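Local coordinates for conserved domain protein (Porphyromonas gingivalis, PDB 3PNN), which probably acts as a cytoplasmic glycosyltransferase with a Rossmann-like alpha/beta/alpha fold, forming glycosidic linkages, at residues 9-14 with 120-125; 86-91 with 231-236. One frame throughout, in Å; residues are numbered along the deposited sequence. Where two conformers were deposited one is given.

Interaction 1: residues 9-14 with 120-125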
loop_
_atom_site.group_PDB
_atom_site.type_symbol
_atom_site.label_atom_id
_atom_site.label_comp_id
_atom_site.label_asym_id
_atom_site.label_seq_id
_atom_site.Cartn_x
_atom_site.Cartn_y
_atom_site.Cartn_z
ATOM N N PHE A 9 9.000 -0.981 -0.576
ATOM C CA PHE A 9 8.626 -1.714 0.633
ATOM C C PHE A 9 7.240 -2.255 0.337
ATOM O O PHE A 9 6.288 -1.486 0.167
ATOM C CB PHE A 9 8.610 -0.743 1.824
ATOM C CG PHE A 9 8.438 -1.398 3.182
ATOM C CD1 PHE A 9 8.386 -2.774 3.328
ATOM C CD2 PHE A 9 8.351 -0.607 4.330
ATOM C CE1 PHE A 9 8.242 -3.365 4.591
ATOM C CE2 PHE A 9 8.210 -1.192 5.585
ATOM C CZ PHE A 9 8.152 -2.580 5.708
ATOM N N VAL A 10 7.135 -3.576 0.234
ATOM C CA VAL A 10 5.878 -4.212 -0.133
ATOM C C VAL A 10 5.157 -4.794 1.086
ATOM O O VAL A 10 5.715 -5.622 1.833
ATOM C CB VAL A 10 6.099 -5.330 -1.190
ATOM C CG1 VAL A 10 4.772 -6.005 -1.532
ATOM C CG2 VAL A 10 6.772 -4.763 -2.457
ATOM N N LEU A 11 3.913 -4.360 1.298
ATOM C CA LEU A 11 3.101 -4.878 2.405
ATOM C C LEU A 11 2.542 -6.265 2.074
ATOM O O LEU A 11 1.473 -6.390 1.478
ATOM C CB LEU A 11 1.955 -3.916 2.727
ATOM C CG LEU A 11 2.391 -2.504 3.117
ATOM C CD1 LEU A 11 1.160 -1.657 3.421
ATOM C CD2 LEU A 11 3.328 -2.551 4.326
ATOM N N ALA A 12 3.265 -7.302 2.480
ATOM C CA ALA A 12 2.924 -8.669 2.098
ATOM C C ALA A 12 2.512 -9.541 3.287
ATOM O O ALA A 12 2.436 -10.767 3.189
ATOM C CB ALA A 12 4.093 -9.302 1.340
ATOM N N ALA A 13 2.220 -8.908 4.414
ATOM C CA ALA A 13 2.024 -9.647 5.648
ATOM C C ALA A 13 0.689 -10.390 5.643
ATOM O O ALA A 13 0.489 -11.322 6.416
ATOM C CB ALA A 13 2.127 -8.710 6.838
ATOM N N GLY A 14 -0.210 -9.980 4.749
ATOM C CA GLY A 14 -1.528 -10.586 4.649
ATOM C C GLY A 14 -1.621 -11.758 3.682
ATOM O O GLY A 14 -2.717 -12.280 3.450
ATOM N N VAL A 120 5.880 2.675 -0.163
ATOM C CA VAL A 120 5.083 1.618 0.440
ATOM C C VAL A 120 3.947 1.318 -0.521
ATOM O O VAL A 120 3.273 2.248 -1.002
ATOM C CB VAL A 120 4.507 2.057 1.784
ATOM C CG1 VAL A 120 3.539 0.975 2.330
ATOM C CG2 VAL A 120 5.649 2.350 2.780
ATOM N N ILE A 121 3.763 0.042 -0.848
ATOM C CA ILE A 121 2.652 -0.369 -1.704
ATOM C C ILE A 121 2.026 -1.665 -1.218
ATOM O O ILE A 121 2.648 -2.422 -0.457
ATOM C CB ILE A 121 3.089 -0.600 -3.193
ATOM C CG1 ILE A 121 4.050 -1.792 -3.318
ATOM C CG2 ILE A 121 3.689 0.669 -3.798
ATOM C CD1 ILE A 121 4.197 -2.330 -4.771
ATOM N N ASN A 122 0.794 -1.922 -1.660
ATOM C CA ASN A 122 0.135 -3.191 -1.366
ATOM C C ASN A 122 0.695 -4.285 -2.263
ATOM O O ASN A 122 1.265 -4.001 -3.331
ATOM C CB ASN A 122 -1.377 -3.098 -1.590
ATOM C CG ASN A 122 -2.078 -2.230 -0.564
ATOM O OD1 ASN A 122 -1.610 -2.066 0.571
ATOM N ND2 ASN A 122 -3.226 -1.678 -0.954
ATOM N N ALA A 123 0.496 -5.533 -1.850
ATOM C CA ALA A 123 1.063 -6.684 -2.553
ATOM C C ALA A 123 0.184 -7.217 -3.688
ATOM O O ALA A 123 0.648 -7.992 -4.517
ATOM C CB ALA A 123 1.365 -7.814 -1.554
ATOM N N ASP A 124 -1.078 -6.810 -3.731
ATOM C CA ASP A 124 -2.008 -7.428 -4.674
ATOM C C ASP A 124 -2.859 -6.382 -5.399
ATOM O O ASP A 124 -3.974 -6.669 -5.831
ATOM C CB ASP A 124 -2.897 -8.435 -3.929
ATOM C CG ASP A 124 -3.431 -9.540 -4.831
ATOM O OD1 ASP A 124 -2.822 -9.836 -5.892
ATOM O OD2 ASP A 124 -4.467 -10.130 -4.459
ATOM N N ASP A 125 -2.340 -5.163 -5.503
ATOM C CA ASP A 125 -2.970 -4.126 -6.330
ATOM C C ASP A 125 -2.074 -3.784 -7.512
ATOM O O ASP A 125 -0.846 -3.763 -7.382
ATOM C CB ASP A 125 -3.245 -2.848 -5.520
ATOM C CG ASP A 125 -4.410 -3.009 -4.561
ATOM O OD1 ASP A 125 -5.571 -2.920 -4.999
ATOM O OD2 ASP A 125 -4.165 -3.259 -3.374
HETATM O O HOH W 1 -1.415 -6.078 0.462
#
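L11 and V120 bury the most surface here, their side chains crossing obliquely on the sheet face they share with F9. With CG anti to its carbonyl carbon (chi1 -59°), L11 lays CD1 3.7 Å from V120 CG1, the methyl that stands anti to V120 N. The backbones beneath run parallel: I121 N donates to F9 O (3.1 Å), and L11 N gives I121 O a nearly straight bond of 2.9 Å (175° at the hydrogen). I121 is thus held at both N and O, and both donors lie nearly along the C=O axes. Further along, A123 points its CB toward segment 9-14, 3.4 Å from L11 O and 3.9 Å from V10 CG1. One water links the segments, donating to L11 O and accepting from A123 N. N122 ND2 meets D125 OD2 from above the carboxylate plane. Glycerol, probably from the crystallisation liquor, hydrogen-bonds to D125, consistent with a pocket at the C-terminal ends of the strands, where glycosyltransferases of this Rossmann-like type bind their nucleotide-sugar, so probably the donor site here. Strand 50-55 flanks 7-11, antiparallel strand 217-220 flanks 118-122, and helix 35-46 covers I121 and A123.

Interaction 2: residues 86-91 with 231-236; sequences RLPEGF and LFINFL
One backbone hydrogen bond grips the carbonyl O of P88: F91 N donates to it at 3.0 Å, closing a type II beta turn from P88 to F91. The same oxygen lies in plane at the edge of the F91 ring. G90 takes the third position with phi 108°, where a CB would collide with the carbonyl O of E89. The turn presents P88 and F91 to helix 223-239, and the packing is apolar, with no hydrogen bond between the two segments. P88 and L236 meet tip to tip, CD to CD1 at 3.6 Å, while P88 CG slides past I233 CG1. F232, its CG anti to the backbone N (chi1 -164°), swings its ring toward the loop, so that CD2 comes 3.8 Å from P88 CD and CE2 equally near L87 CD2. H105 of helix 103-108 touches both partners: its ring meets that of F232 and its NE2 is hydrogen-bonded to R86 O. On the F91 side, CE2 touches I233 CG2 at 4.0 Å. L236 completes the grip with a CH-pi contact: its CB stands 3.6 Å above the F91 ring plane, offset toward the rim.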
loop_
_atom_site.group_PDB
_atom_site.type_symbol
_atom_site.label_atom_id
_atom_site.label_comp_id
_atom_site.label_asym_id
_atom_site.label_seq_id
_atom_site.Cartn_x
_atom_site.Cartn_y
_atom_site.Cartn_z
ATOM N N ARG A 86 5.962 -7.835 18.535
ATOM C CA ARG A 86 6.924 -6.803 18.161
ATOM C C ARG A 86 6.381 -5.418 18.495
ATOM O O ARG A 86 5.915 -4.685 17.622
ATOM C CB ARG A 86 7.301 -6.914 16.683
ATOM C CG ARG A 86 8.770 -7.250 16.470
ATOM C CD ARG A 86 8.962 -8.551 15.701
ATOM N NE ARG A 86 8.783 -9.741 16.527
ATOM C CZ ARG A 86 9.164 -10.964 16.167
ATOM N NH1 ARG A 86 8.962 -11.989 16.981
ATOM N NH2 ARG A 86 9.752 -11.160 14.995
ATOM N N LEU A 87 6.456 -5.076 19.781
ATOM C CA LEU A 87 5.897 -3.847 20.324
ATOM C C LEU A 87 6.992 -3.018 20.975
ATOM O O LEU A 87 8.036 -3.553 21.343
ATOM C CB LEU A 87 4.846 -4.194 21.389
ATOM C CG LEU A 87 3.671 -5.050 20.914
ATOM C CD1 LEU A 87 2.832 -5.523 22.097
ATOM C CD2 LEU A 87 2.832 -4.265 19.918
ATOM N N PRO A 88 6.749 -1.713 21.144
ATOM C CA PRO A 88 7.743 -0.846 21.787
ATOM C C PRO A 88 8.108 -1.346 23.178
ATOM O O PRO A 88 7.262 -1.912 23.877
ATOM C CB PRO A 88 7.021 0.497 21.887
ATOM C CG PRO A 88 6.031 0.463 20.754
ATOM C CD PRO A 88 5.564 -0.962 20.700
ATOM N N GLU A 89 9.361 -1.147 23.565
ATOM C CA GLU A 89 9.815 -1.542 24.889
ATOM C C GLU A 89 8.835 -1.031 25.940
ATOM O O GLU A 89 8.471 0.144 25.939
ATOM C CB GLU A 89 11.219 -0.993 25.150
ATOM C CG GLU A 89 11.996 -1.736 26.227
ATOM C CD GLU A 89 13.412 -1.206 26.393
ATOM O OE1 GLU A 89 13.702 -0.108 25.873
ATOM O OE2 GLU A 89 14.233 -1.888 27.045
ATOM N N GLY A 90 8.392 -1.922 26.821
ATOM C CA GLY A 90 7.475 -1.544 27.884
ATOM C C GLY A 90 6.060 -2.052 27.675
ATOM O O GLY A 90 5.264 -2.107 28.614
ATOM N N PHE A 91 5.742 -2.421 26.437
ATOM C CA PHE A 91 4.419 -2.935 26.106
ATOM C C PHE A 91 4.445 -4.443 25.900
ATOM O O PHE A 91 5.385 -4.988 25.320
ATOM C CB PHE A 91 3.875 -2.257 24.841
ATOM C CG PHE A 91 3.415 -0.841 25.056
ATOM C CD1 PHE A 91 2.150 -0.578 25.557
ATOM C CD2 PHE A 91 4.241 0.226 24.748
ATOM C CE1 PHE A 91 1.720 0.727 25.752
ATOM C CE2 PHE A 91 3.815 1.534 24.940
ATOM C CZ PHE A 91 2.555 1.782 25.443
ATOM N N LEU A 231 3.321 7.564 17.560
ATOM C CA LEU A 231 1.871 7.429 17.485
ATOM C C LEU A 231 1.414 6.018 17.843
ATOM O O LEU A 231 0.308 5.822 18.344
ATOM C CB LEU A 231 1.373 7.823 16.091
ATOM C CG LEU A 231 1.495 9.325 15.819
ATOM C CD1 LEU A 231 1.086 9.671 14.397
ATOM C CD2 LEU A 231 0.658 10.092 16.824
ATOM N N PHE A 232 2.270 5.033 17.588
ATOM C CA PHE A 232 1.951 3.656 17.990
ATOM C C PHE A 232 1.854 3.524 19.505
ATOM O O PHE A 232 0.943 2.864 20.032
ATOM C CB PHE A 232 2.989 2.671 17.433
ATOM C CG PHE A 232 2.539 1.226 17.469
ATOM C CD1 PHE A 232 1.222 0.890 17.192
ATOM C CD2 PHE A 232 3.445 0.204 17.747
ATOM C CE1 PHE A 232 0.809 -0.451 17.199
ATOM C CE2 PHE A 232 3.041 -1.133 17.763
ATOM C CZ PHE A 232 1.720 -1.460 17.489
ATOM N N ILE A 233 2.805 4.126 20.213
ATOM C CA ILE A 233 2.739 4.167 21.673
ATOM C C ILE A 233 1.406 4.767 22.120
ATOM O O ILE A 233 0.750 4.238 23.022
ATOM C CB ILE A 233 3.936 4.946 22.287
ATOM C CG1 ILE A 233 5.213 4.105 22.151
ATOM C CG2 ILE A 233 3.670 5.309 23.765
ATOM C CD1 ILE A 233 6.494 4.897 22.319
ATOM N N ASN A 234 1.000 5.862 21.480
ATOM C CA ASN A 234 -0.266 6.506 21.836
ATOM C C ASN A 234 -1.421 5.561 21.577
ATOM O O ASN A 234 -2.331 5.425 22.394
ATOM C CB ASN A 234 -0.459 7.799 21.035
ATOM C CG ASN A 234 0.451 8.919 21.506
ATOM O OD1 ASN A 234 1.009 8.856 22.600
ATOM N ND2 ASN A 234 0.609 9.946 20.679
ATOM N N PHE A 235 -1.366 4.905 20.424
ATOM C CA PHE A 235 -2.380 3.940 20.025
ATOM C C PHE A 235 -2.498 2.791 21.014
ATOM O O PHE A 235 -3.596 2.474 21.477
ATOM C CB PHE A 235 -2.059 3.398 18.634
ATOM C CG PHE A 235 -2.857 2.180 18.263
ATOM C CD1 PHE A 235 -4.120 2.308 17.706
ATOM C CD2 PHE A 235 -2.344 0.912 18.478
ATOM C CE1 PHE A 235 -4.856 1.182 17.356
ATOM C CE2 PHE A 235 -3.074 -0.216 18.137
ATOM C CZ PHE A 235 -4.329 -0.081 17.573
ATOM N N LEU A 236 -1.373 2.162 21.341
ATOM C CA LEU A 236 -1.365 1.076 22.324
ATOM C C LEU A 236 -1.931 1.511 23.673
ATOM O O LEU A 236 -2.680 0.771 24.324
ATOM C CB LEU A 236 0.049 0.519 22.495
ATOM C CG LEU A 236 0.582 -0.168 21.229
ATOM C CD1 LEU A 236 2.085 -0.389 21.301
ATOM C CD2 LEU A 236 -0.150 -1.482 20.997
#

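Overall arrangement
The centre of interaction 1 is about 5 Å from the centre of the chain, whereas that of interaction 2 is about 22 Å from it; the two contact centres are 23 Å apart and their nearest atoms about 11 Å, so they do not touch. Along the sequence the segments alternate: 9-14, 86-91, 120-125, 231-236. Strand 118-122 of interaction 1 pairs antiparallel with strand 217-220, which leads into helix 223-239 of interaction 2, and helix 103-108 falls between loop 86-91 and strand 118-122. One contact thus joins central parallel strands of the Rossmann-like core, and the other holds a peripheral loop against an outer helix.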